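Glutathione S-transferase (PDB 4E8H) probably catalyses the conjugation of glutathione to electrophilic substrates, acting as a homodimer with a glutathione pocket in each subunit's thioredoxin-like domain. Local coordinates at residues 7-12 with 20-25; 35-40 with 56-61; 164-169 with 203-208. All coordinates share one frame; numbering follows the deposited sequence.

Contact 1. Residues 7-12 with 20-25; sequences IKLYYL and AVMMTA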
loop_
_atom_site.group_PDB
_atom_site.type_symbol
_atom_site.label_atom_id
_atom_site.label_comp_id
_atom_site.label_asym_id
_atom_site.label_seq_id
_atom_site.Cartn_x
_atom_site.Cartn_y
_atom_site.Cartn_z
ATOM N N ILE B 7 -3.781 -20.784 12.030
ATOM C CA ILE B 7 -3.621 -19.341 12.128
ATOM C C ILE B 7 -4.961 -18.724 12.517
ATOM O O ILE B 7 -6.014 -19.156 12.041
ATOM C CB ILE B 7 -3.096 -18.743 10.798
ATOM C CG1 ILE B 7 -1.695 -19.288 10.488
ATOM C CG2 ILE B 7 -3.079 -17.223 10.855
ATOM C CD1 ILE B 7 -1.213 -19.035 9.065
ATOM N N LYS B 8 -4.913 -17.735 13.404
ATOM C CA LYS B 8 -6.117 -17.041 13.842
ATOM C C LYS B 8 -6.317 -15.762 13.044
ATOM O O LYS B 8 -5.355 -15.056 12.733
ATOM C CB LYS B 8 -6.055 -16.737 15.342
ATOM C CG LYS B 8 -6.221 -17.970 16.225
ATOM C CD LYS B 8 -6.019 -17.653 17.699
ATOM C CE LYS B 8 -5.928 -18.937 18.517
ATOM N NZ LYS B 8 -5.680 -18.673 19.962
ATOM N N LEU B 9 -7.569 -15.478 12.703
ATOM C CA LEU B 9 -7.909 -14.235 12.024
ATOM C C LEU B 9 -9.060 -13.531 12.727
ATOM O O LEU B 9 -10.172 -14.059 12.797
ATOM C CB LEU B 9 -8.252 -14.478 10.548
ATOM C CG LEU B 9 -8.319 -13.215 9.680
ATOM C CD1 LEU B 9 -6.918 -12.718 9.326
ATOM C CD2 LEU B 9 -9.139 -13.456 8.420
ATOM N N TYR B 10 -8.777 -12.346 13.257
ATOM C CA TYR B 10 -9.809 -11.482 13.823
ATOM C C TYR B 10 -10.451 -10.730 12.663
ATOM O O TYR B 10 -9.761 -10.050 11.904
ATOM C CB TYR B 10 -9.209 -10.540 14.874
ATOM C CG TYR B 10 -8.634 -11.283 16.063
ATOM C CD1 TYR B 10 -9.391 -11.488 17.216
ATOM C CD2 TYR B 10 -7.340 -11.807 16.023
ATOM C CE1 TYR B 10 -8.868 -12.184 18.305
ATOM C CE2 TYR B 10 -6.812 -12.506 17.103
ATOM C CZ TYR B 10 -7.580 -12.689 18.239
ATOM O OH TYR B 10 -7.054 -13.379 19.307
ATOM N N TYR B 11 -11.767 -10.875 12.512
ATOM C CA TYR B 11 -12.440 -10.501 11.267
ATOM C C TYR B 11 -13.930 -10.191 11.445
ATOM O O TYR B 11 -14.484 -10.345 12.537
ATOM C CB TYR B 11 -12.294 -11.656 10.259
ATOM C CG TYR B 11 -13.421 -12.674 10.336
ATOM C CD1 TYR B 11 -14.211 -12.951 9.220
ATOM C CD2 TYR B 11 -13.718 -13.335 11.533
ATOM C CE1 TYR B 11 -15.261 -13.873 9.289
ATOM C CE2 TYR B 11 -14.767 -14.249 11.614
ATOM C CZ TYR B 11 -15.531 -14.517 10.488
ATOM O OH TYR B 11 -16.562 -15.428 10.562
ATOM N N LEU B 12 -14.562 -9.756 10.356
ATOM C CA LEU B 12 -16.017 -9.794 10.198
ATOM C C LEU B 12 -16.320 -10.221 8.763
ATOM O O LEU B 12 -15.624 -9.789 7.840
ATOM C CB LEU B 12 -16.649 -8.429 10.481
ATOM C CG LEU B 12 -16.729 -7.933 11.927
ATOM C CD1 LEU B 12 -17.185 -6.482 11.955
ATOM C CD2 LEU B 12 -17.648 -8.809 12.780
ATOM N N ALA B 20 -10.340 -10.646 1.369
ATOM C CA ALA B 20 -9.129 -10.859 0.571
ATOM C C ALA B 20 -8.186 -11.851 1.253
ATOM O O ALA B 20 -7.629 -12.736 0.599
ATOM C CB ALA B 20 -8.421 -9.534 0.304
ATOM N N VAL B 21 -8.020 -11.702 2.567
ATOM C CA VAL B 21 -7.184 -12.613 3.349
ATOM C C VAL B 21 -7.755 -14.035 3.342
ATOM O O VAL B 21 -7.020 -14.998 3.109
ATOM C CB VAL B 21 -6.985 -12.123 4.811
ATOM C CG1 VAL B 21 -6.256 -13.176 5.645
ATOM C CG2 VAL B 21 -6.218 -10.808 4.839
ATOM N N MET B 22 -9.062 -14.152 3.580
ATOM C CA MET B 22 -9.727 -15.456 3.692
ATOM C C MET B 22 -9.632 -16.281 2.409
ATOM O O MET B 22 -9.413 -17.491 2.466
ATOM C CB MET B 22 -11.191 -15.289 4.122
ATOM C CG MET B 22 -11.365 -14.843 5.571
ATOM S SD MET B 22 -12.985 -14.125 5.915
ATOM C CE MET B 22 -13.963 -15.598 6.187
ATOM N N MET B 23 -9.790 -15.624 1.262
ATOM C CA MET B 23 -9.645 -16.294 -0.031
ATOM C C MET B 23 -8.190 -16.656 -0.336
ATOM O O MET B 23 -7.930 -17.689 -0.951
ATOM C CB MET B 23 -10.238 -15.452 -1.166
ATOM C CG MET B 23 -11.765 -15.448 -1.214
ATOM S SD MET B 23 -12.453 -14.695 -2.708
ATOM C CE MET B 23 -11.954 -12.986 -2.517
ATOM N N THR B 24 -7.248 -15.813 0.090
ATOM C CA THR B 24 -5.824 -16.116 -0.081
ATOM C C THR B 24 -5.446 -17.374 0.701
ATOM O O THR B 24 -4.734 -18.236 0.184
ATOM C CB THR B 24 -4.916 -14.934 0.333
ATOM O OG1 THR B 24 -5.236 -13.790 -0.463
ATOM C CG2 THR B 24 -3.440 -15.277 0.127
ATOM N N ALA B 25 -5.940 -17.475 1.934
ATOM C CA ALA B 25 -5.703 -18.644 2.783
ATOM C C ALA B 25 -6.294 -19.931 2.203
ATOM O O ALA B 25 -5.694 -21.001 2.333
ATOM C CB ALA B 25 -6.239 -18.400 4.184
#
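M22 reaches the Y11 ring with its thioether, and the two side chains cross at about a right angle. M22 SD lies 3.7 Å from Y11 CD1. M22 SD is 4.8 Å from the Y11 ring centroid and 59° off the ring normal, so this Met-aromatic contact is oblique. The bend at chi3 (83°) lays the methyl alongside the same part of the ring, with M22 CE 3.8 Å from Y11 CE1. Two residues back on the strand, L9 points the same way and forks between two helix residues. L9 CD1 meets V21 CG1 at 3.8 Å, and L9 CD2 meets M22 CG at 3.9 Å. The leucine CG sits anti to the backbone N (chi1 -167°), which sends both methyls to the helix. Strand 7-11 and helix 16-27 open the beta-alpha-beta unit of the thioredoxin-like domain, which strand 32-36 completes. The helix runs back nearly antiparallel to the strand over one side of the sheet, and the two short axes approach to 10.8 Å. L34 touches both Y11 and M22. V21 also packs on S71 and I74 of helix 71-82. T24 OG1 bonds to A20 O at 2.8 Å, one turn back, and to Q75.

Contact 2. Residues 35-40 with 56-61; sequences ITTNIM and HTIPTM. With GSH (glutathione), chain F.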
loop_
_atom_site.group_PDB
_atom_site.type_symbol
_atom_site.label_atom_id
_atom_site.label_comp_id
_atom_site.label_asym_id
_atom_site.label_seq_id
_atom_site.Cartn_x
_atom_site.Cartn_y
_atom_site.Cartn_z
ATOM N N ILE B 35 -12.169 -15.565 14.207
ATOM C CA ILE B 35 -12.689 -15.011 15.451
ATOM C C ILE B 35 -13.459 -13.731 15.154
ATOM O O ILE B 35 -12.868 -12.699 14.820
ATOM C CB ILE B 35 -11.565 -14.741 16.488
ATOM C CG1 ILE B 35 -10.715 -15.999 16.706
ATOM C CG2 ILE B 35 -12.159 -14.243 17.813
ATOM C CD1 ILE B 35 -9.352 -15.740 17.331
ATOM N N THR B 36 -14.782 -13.822 15.265
ATOM C CA THR B 36 -15.676 -12.688 15.060
ATOM C C THR B 36 -15.287 -11.540 15.988
ATOM O O THR B 36 -15.200 -11.715 17.206
ATOM C CB THR B 36 -17.150 -13.098 15.292
ATOM O OG1 THR B 36 -17.523 -14.091 14.328
ATOM C CG2 THR B 36 -18.089 -11.902 15.162
ATOM N N THR B 37 -15.030 -10.376 15.398
ATOM C CA THR B 37 -14.629 -9.203 16.163
ATOM C C THR B 37 -15.589 -8.048 15.891
ATOM O O THR B 37 -15.490 -7.357 14.873
ATOM C CB THR B 37 -13.156 -8.816 15.890
ATOM O OG1 THR B 37 -12.310 -9.940 16.169
ATOM C CG2 THR B 37 -12.726 -7.643 16.767
ATOM N N ASN B 38 -16.519 -7.866 16.824
ATOM C CA ASN B 38 -17.601 -6.898 16.707
ATOM C C ASN B 38 -17.108 -5.465 16.910
ATOM O O ASN B 38 -16.910 -5.020 18.043
ATOM C CB ASN B 38 -18.698 -7.242 17.725
ATOM C CG ASN B 38 -20.059 -6.671 17.358
ATOM O OD1 ASN B 38 -20.167 -5.599 16.761
ATOM N ND2 ASN B 38 -21.113 -7.388 17.734
ATOM N N ILE B 39 -16.906 -4.761 15.797
ATOM C CA ILE B 39 -16.474 -3.359 15.802
ATOM C C ILE B 39 -17.489 -2.480 16.523
ATOM O O ILE B 39 -17.123 -1.681 17.388
ATOM C CB ILE B 39 -16.253 -2.820 14.357
ATOM C CG1 ILE B 39 -15.196 -3.645 13.595
ATOM C CG2 ILE B 39 -15.928 -1.318 14.354
ATOM C CD1 ILE B 39 -13.907 -3.956 14.395
ATOM N N MET B 40 -18.762 -2.645 16.158
ATOM C CA MET B 40 -19.871 -1.914 16.777
ATOM C C MET B 40 -19.819 -1.932 18.305
ATOM O O MET B 40 -20.010 -0.898 18.946
ATOM C CB MET B 40 -21.219 -2.468 16.296
ATOM C CG MET B 40 -21.526 -2.205 14.828
ATOM S SD MET B 40 -21.791 -0.460 14.449
ATOM C CE MET B 40 -23.444 -0.204 15.099
ATOM N N HIS B 56 -5.948 -1.112 16.253
ATOM C CA HIS B 56 -7.303 -1.665 16.432
ATOM C C HIS B 56 -8.093 -1.804 15.123
ATOM O O HIS B 56 -9.196 -1.268 14.976
ATOM C CB HIS B 56 -8.094 -0.884 17.498
ATOM C CG HIS B 56 -8.137 0.594 17.266
ATOM N ND1 HIS B 56 -9.019 1.185 16.389
ATOM C CD2 HIS B 56 -7.404 1.601 17.798
ATOM C CE1 HIS B 56 -8.828 2.492 16.388
ATOM N NE2 HIS B 56 -7.854 2.771 17.236
ATOM N N THR B 57 -7.502 -2.526 14.177
ATOM C CA THR B 57 -8.140 -2.808 12.898
ATOM C C THR B 57 -8.434 -4.295 12.752
ATOM O O THR B 57 -7.839 -5.134 13.435
ATOM C CB THR B 57 -7.246 -2.399 11.703
ATOM O OG1 THR B 57 -5.940 -2.975 11.862
ATOM C CG2 THR B 57 -7.128 -0.880 11.596
ATOM N N ILE B 58 -9.373 -4.601 11.862
ATOM C CA ILE B 58 -9.528 -5.942 11.315
ATOM C C ILE B 58 -9.275 -5.858 9.802
ATOM O O ILE B 58 -9.619 -4.852 9.175
ATOM C CB ILE B 58 -10.923 -6.556 11.623
ATOM C CG1 ILE B 58 -12.054 -5.635 11.146
ATOM C CG2 ILE B 58 -11.054 -6.863 13.116
ATOM C CD1 ILE B 58 -13.402 -6.323 10.992
ATOM N N PRO B 59 -8.661 -6.899 9.207
ATOM C CA PRO B 59 -8.216 -8.153 9.810
ATOM C C PRO B 59 -6.930 -8.005 10.615
ATOM O O PRO B 59 -6.070 -7.188 10.276
ATOM C CB PRO B 59 -7.964 -9.050 8.596
ATOM C CG PRO B 59 -7.567 -8.112 7.520
ATOM C CD PRO B 59 -8.359 -6.853 7.764
ATOM N N THR B 60 -6.827 -8.782 11.686
ATOM C CA THR B 60 -5.575 -8.955 12.404
ATOM C C THR B 60 -5.289 -10.452 12.464
ATOM O O THR B 60 -6.148 -11.248 12.857
ATOM C CB THR B 60 -5.612 -8.307 13.812
ATOM O OG1 THR B 60 -5.793 -6.891 13.679
ATOM C CG2 THR B 60 -4.317 -8.563 14.573
ATOM N N MET B 61 -4.089 -10.824 12.038
ATOM C CA MET B 61 -3.668 -12.215 12.013
ATOM C C MET B 61 -2.818 -12.548 13.237
ATOM O O MET B 61 -1.958 -11.760 13.637
ATOM C CB MET B 61 -2.874 -12.493 10.736
ATOM C CG MET B 61 -2.393 -13.924 10.598
ATOM S SD MET B 61 -0.918 -14.076 9.579
ATOM C CE MET B 61 0.343 -13.488 10.714
HETATM N N1 GSH F . -5.832 -1.032 5.123
HETATM C CA1 GSH F . -6.397 -1.964 6.082
HETATM C C1 GSH F . -6.246 -3.364 5.558
HETATM O O11 GSH F . -6.103 -3.569 4.333
HETATM O O12 GSH F . -6.255 -4.341 6.340
HETATM C CB1 GSH F . -7.873 -1.644 6.309
HETATM C CG1 GSH F . -8.336 -2.117 7.686
HETATM C CD1 GSH F . -9.593 -1.395 8.123
HETATM O OE1 GSH F . -9.712 0.001 7.960
HETATM N N2 GSH F . -10.558 -2.137 8.664
HETATM C CA2 GSH F . -11.765 -1.545 9.216
HETATM C C2 GSH F . -11.626 -1.349 10.696
HETATM O O2 GSH F . -10.839 -2.259 11.428
HETATM C CB2 GSH F . -12.958 -2.452 8.933
HETATM S SG2 GSH F . -13.316 -2.609 7.164
HETATM N N3 GSH F . -12.258 -0.314 11.252
HETATM C CA3 GSH F . -12.327 -0.122 12.693
HETATM C C3 GSH F . -11.181 0.711 13.224
HETATM O O31 GSH F . -10.184 0.950 12.507
HETATM O O32 GSH F . -11.211 1.176 14.387
#
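T37 and I39 both pack against I58, the middle of a segment that also grips glutathione. At its start, H56 turns the edge of its ring to the ligand. H56 ND1 donates to GSH O32 over 3.0 Å, in the ring plane but bent (138°). T57 follows, its CB pointing away from residues 35-40. Its OG1 is hydrogen-bonded to N53, and its CG2 lies near the glycyl carboxylate of the ligand. I58 then works in two directions. Its backbone pairs with the cysteinyl part of glutathione: I58 N donates to GSH O2 at 2.8 Å and 161°, and GSH N2 donates to I58 O at 2.9 Å. Its side chain faces residues 35-40. I58 CG2 and T37 slide past each other in opposite directions, with I58 CG2 4.0 Å from T37 CB. With CG1 placed between the backbone N and the carbonyl carbon (chi1 55°), the other branch meets I39 tip to tip, I58 CG1 standing 4.1 Å from I39 CD1. The peptide bond before P59 is cis, the cis-proline characteristic of thioredoxin-like glutathione sites. P59 CD lies 3.6 Å from GSH O12. T60 OG1 donates back to T57 O at 2.7 Å, and Y49 OH also bonds that carbonyl. T37 and I58 both touch Y49 of helix 47-52, P59 rests on helix 16-27, and strand 7-11 runs between strands 32-36 and 60-63.

Contact 3. Residues 164-169 with 203-208; sequences TIVVTI and EIDVTG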
loop_
_atom_site.group_PDB
_atom_site.type_symbol
_atom_site.label_atom_id
_atom_site.label_comp_id
_atom_site.label_asym_id
_atom_site.label_seq_id
_atom_site.Cartn_x
_atom_site.Cartn_y
_atom_site.Cartn_z
ATOM N N THR B 164 -7.203 -9.529 -4.018
ATOM C CA THR B 164 -7.665 -8.335 -3.291
ATOM C C THR B 164 -8.478 -7.368 -4.165
ATOM O O THR B 164 -9.468 -6.793 -3.705
ATOM C CB THR B 164 -6.521 -7.597 -2.533
ATOM O OG1 THR B 164 -7.045 -6.424 -1.895
ATOM C CG2 THR B 164 -5.384 -7.206 -3.471
ATOM N N ILE B 165 -8.060 -7.213 -5.421
ATOM C CA ILE B 165 -8.771 -6.371 -6.383
ATOM C C ILE B 165 -10.178 -6.924 -6.673
ATOM O O ILE B 165 -11.142 -6.157 -6.748
ATOM C CB ILE B 165 -7.932 -6.150 -7.682
ATOM C CG1 ILE B 165 -6.755 -5.205 -7.388
ATOM C CG2 ILE B 165 -8.797 -5.595 -8.817
ATOM C CD1 ILE B 165 -5.670 -5.167 -8.464
ATOM N N VAL B 166 -10.291 -8.249 -6.797
ATOM C CA VAL B 166 -11.577 -8.892 -7.107
ATOM C C VAL B 166 -12.656 -8.657 -6.035
ATOM O O VAL B 166 -13.847 -8.650 -6.350
ATOM C CB VAL B 166 -11.424 -10.411 -7.459
ATOM C CG1 VAL B 166 -11.488 -11.296 -6.217
ATOM C CG2 VAL B 166 -12.477 -10.841 -8.475
ATOM N N VAL B 167 -12.236 -8.452 -4.785
ATOM C CA VAL B 167 -13.170 -8.127 -3.705
ATOM C C VAL B 167 -13.951 -6.849 -4.040
ATOM O O VAL B 167 -15.175 -6.800 -3.882
ATOM C CB VAL B 167 -12.453 -7.990 -2.332
ATOM C CG1 VAL B 167 -13.416 -7.485 -1.263
ATOM C CG2 VAL B 167 -11.852 -9.325 -1.905
ATOM N N THR B 168 -13.234 -5.837 -4.522
ATOM C CA THR B 168 -13.820 -4.549 -4.889
ATOM C C THR B 168 -14.771 -4.675 -6.075
ATOM O O THR B 168 -15.845 -4.064 -6.092
ATOM C CB THR B 168 -12.710 -3.510 -5.176
ATOM O OG1 THR B 168 -12.041 -3.195 -3.950
ATOM C CG2 THR B 168 -13.279 -2.223 -5.770
ATOM N N ILE B 169 -14.370 -5.473 -7.059
ATOM C CA ILE B 169 -15.187 -5.704 -8.243
ATOM C C ILE B 169 -16.432 -6.510 -7.865
ATOM O O ILE B 169 -17.524 -6.238 -8.373
ATOM C CB ILE B 169 -14.365 -6.365 -9.388
ATOM C CG1 ILE B 169 -13.134 -5.507 -9.738
ATOM C CG2 ILE B 169 -15.226 -6.607 -10.627
ATOM C CD1 ILE B 169 -13.431 -4.039 -10.093
ATOM N N GLU B 203 -18.889 -18.475 -0.718
ATOM C CA GLU B 203 -19.079 -18.429 0.730
ATOM C C GLU B 203 -18.353 -17.254 1.394
ATOM O O GLU B 203 -18.788 -16.773 2.441
ATOM C CB GLU B 203 -18.709 -19.766 1.388
ATOM C CG GLU B 203 -17.263 -20.195 1.208
ATOM C CD GLU B 203 -17.031 -21.640 1.600
ATOM O OE1 GLU B 203 -16.984 -22.500 0.696
ATOM O OE2 GLU B 203 -16.895 -21.920 2.811
ATOM N N ILE B 204 -17.265 -16.789 0.782
ATOM C CA ILE B 204 -16.507 -15.657 1.322
ATOM C C ILE B 204 -16.896 -14.329 0.663
ATOM O O ILE B 204 -17.406 -13.427 1.334
ATOM C CB ILE B 204 -14.966 -15.877 1.227
ATOM C CG1 ILE B 204 -14.543 -17.117 2.025
ATOM C CG2 ILE B 204 -14.203 -14.638 1.714
ATOM C CD1 ILE B 204 -13.180 -17.677 1.639
ATOM N N ASP B 205 -16.663 -14.220 -0.645
ATOM C CA ASP B 205 -16.758 -12.935 -1.341
ATOM C C ASP B 205 -18.186 -12.529 -1.698
ATOM O O ASP B 205 -18.601 -11.404 -1.411
ATOM C CB ASP B 205 -15.863 -12.913 -2.586
ATOM C CG ASP B 205 -15.297 -11.532 -2.876
ATOM O OD1 ASP B 205 -15.317 -10.671 -1.970
ATOM O OD2 ASP B 205 -14.814 -11.308 -4.006
ATOM N N VAL B 206 -18.924 -13.440 -2.330
ATOM C CA VAL B 206 -20.313 -13.183 -2.716
ATOM C C VAL B 206 -21.185 -12.942 -1.480
ATOM O O VAL B 206 -21.971 -11.993 -1.450
ATOM C CB VAL B 206 -20.891 -14.323 -3.604
ATOM C CG1 VAL B 206 -22.378 -14.115 -3.875
ATOM C CG2 VAL B 206 -20.131 -14.412 -4.916
ATOM N N THR B 207 -21.023 -13.788 -0.462
ATOM C CA THR B 207 -21.747 -13.651 0.804
ATOM C C THR B 207 -21.433 -12.315 1.486
ATOM O O THR B 207 -22.346 -11.621 1.939
ATOM C CB THR B 207 -21.458 -14.839 1.760
ATOM O OG1 THR B 207 -21.809 -16.070 1.115
ATOM C CG2 THR B 207 -22.258 -14.719 3.057
ATOM N N GLY B 208 -20.151 -11.958 1.539
ATOM C CA GLY B 208 -19.714 -10.696 2.140
ATOM C C GLY B 208 -20.279 -9.476 1.435
ATOM O O GLY B 208 -20.751 -8.539 2.084
#
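The flat group here is the carboxylate of D205, and V167 sits beyond its two oxygens. V167 CA is 3.6 Å from D205 OD2 and only slightly farther from OD1. One face of the carboxylate is covered by M23, whose CE lies 3.6 Å from D205 OD2. V167 CG1 lies near the carboxylate plane beside OD1. V167 CG2, 3.7 Å from D205 OD1, stands out of the plane on the face that M23 also covers. At the OD2 edge comes V166, whose carbonyl oxygen lies near the plane, 3.7 Å from D205 OD2. V166 CG1 is 4.0 Å from D205 OD2, displaced toward the face that M23 covers. The aspartate crosses both valines obliquely. Its chi1 of -147°, short of a full anti position, carries the carboxylate to the backbone of the other helix. The touching residues are all buried, so the charge needs partners, and they come from outside the two segments. R19 of helix 16-27 forms a salt bridge to OD1. T170 OG1 is hydrogen-bonded both to OD2 and to V166 O, which links the carboxylate to the backbone of helix 160-174. These bonds would be expected to favour the ionised form of D205. Helix 160-174 belongs to the all-helical C-terminal part of the glutathione transferase fold, and helix 201-213 is the last helix of the chain. The carboxylate thus reaches into the seam where both meet helix 16-27 of the thioredoxin-like domain. V167 packs on P16, R19 and M23 of that helix. V166 instead touches W188 and F189 of helix 183-196. D205 itself lies in a wider pi-type turn at 203-206.

Overall arrangement
From the N terminus, contact 1 closes first: strand 7-11 runs out and helix 16-27 folds back over it. The chain then enters strand 32-36. Contact 2 closes the excursion through helix 47-52, at the glutathione pocket. Contact 3 closes much later, around helix 183-196, in the helical part. The three lie in series; none nests in or crosses another. Contacts 1 and 2 share one sheet: L9 O probably accepts from I35 N, and Y10 N probably donates to T60 O. Contacts 1 and 3 touch through helix 16-27, where A20 meets V167 and M22 meets I204. Contacts 2 and 3 do not touch; their nearest atoms are about 10 Å apart.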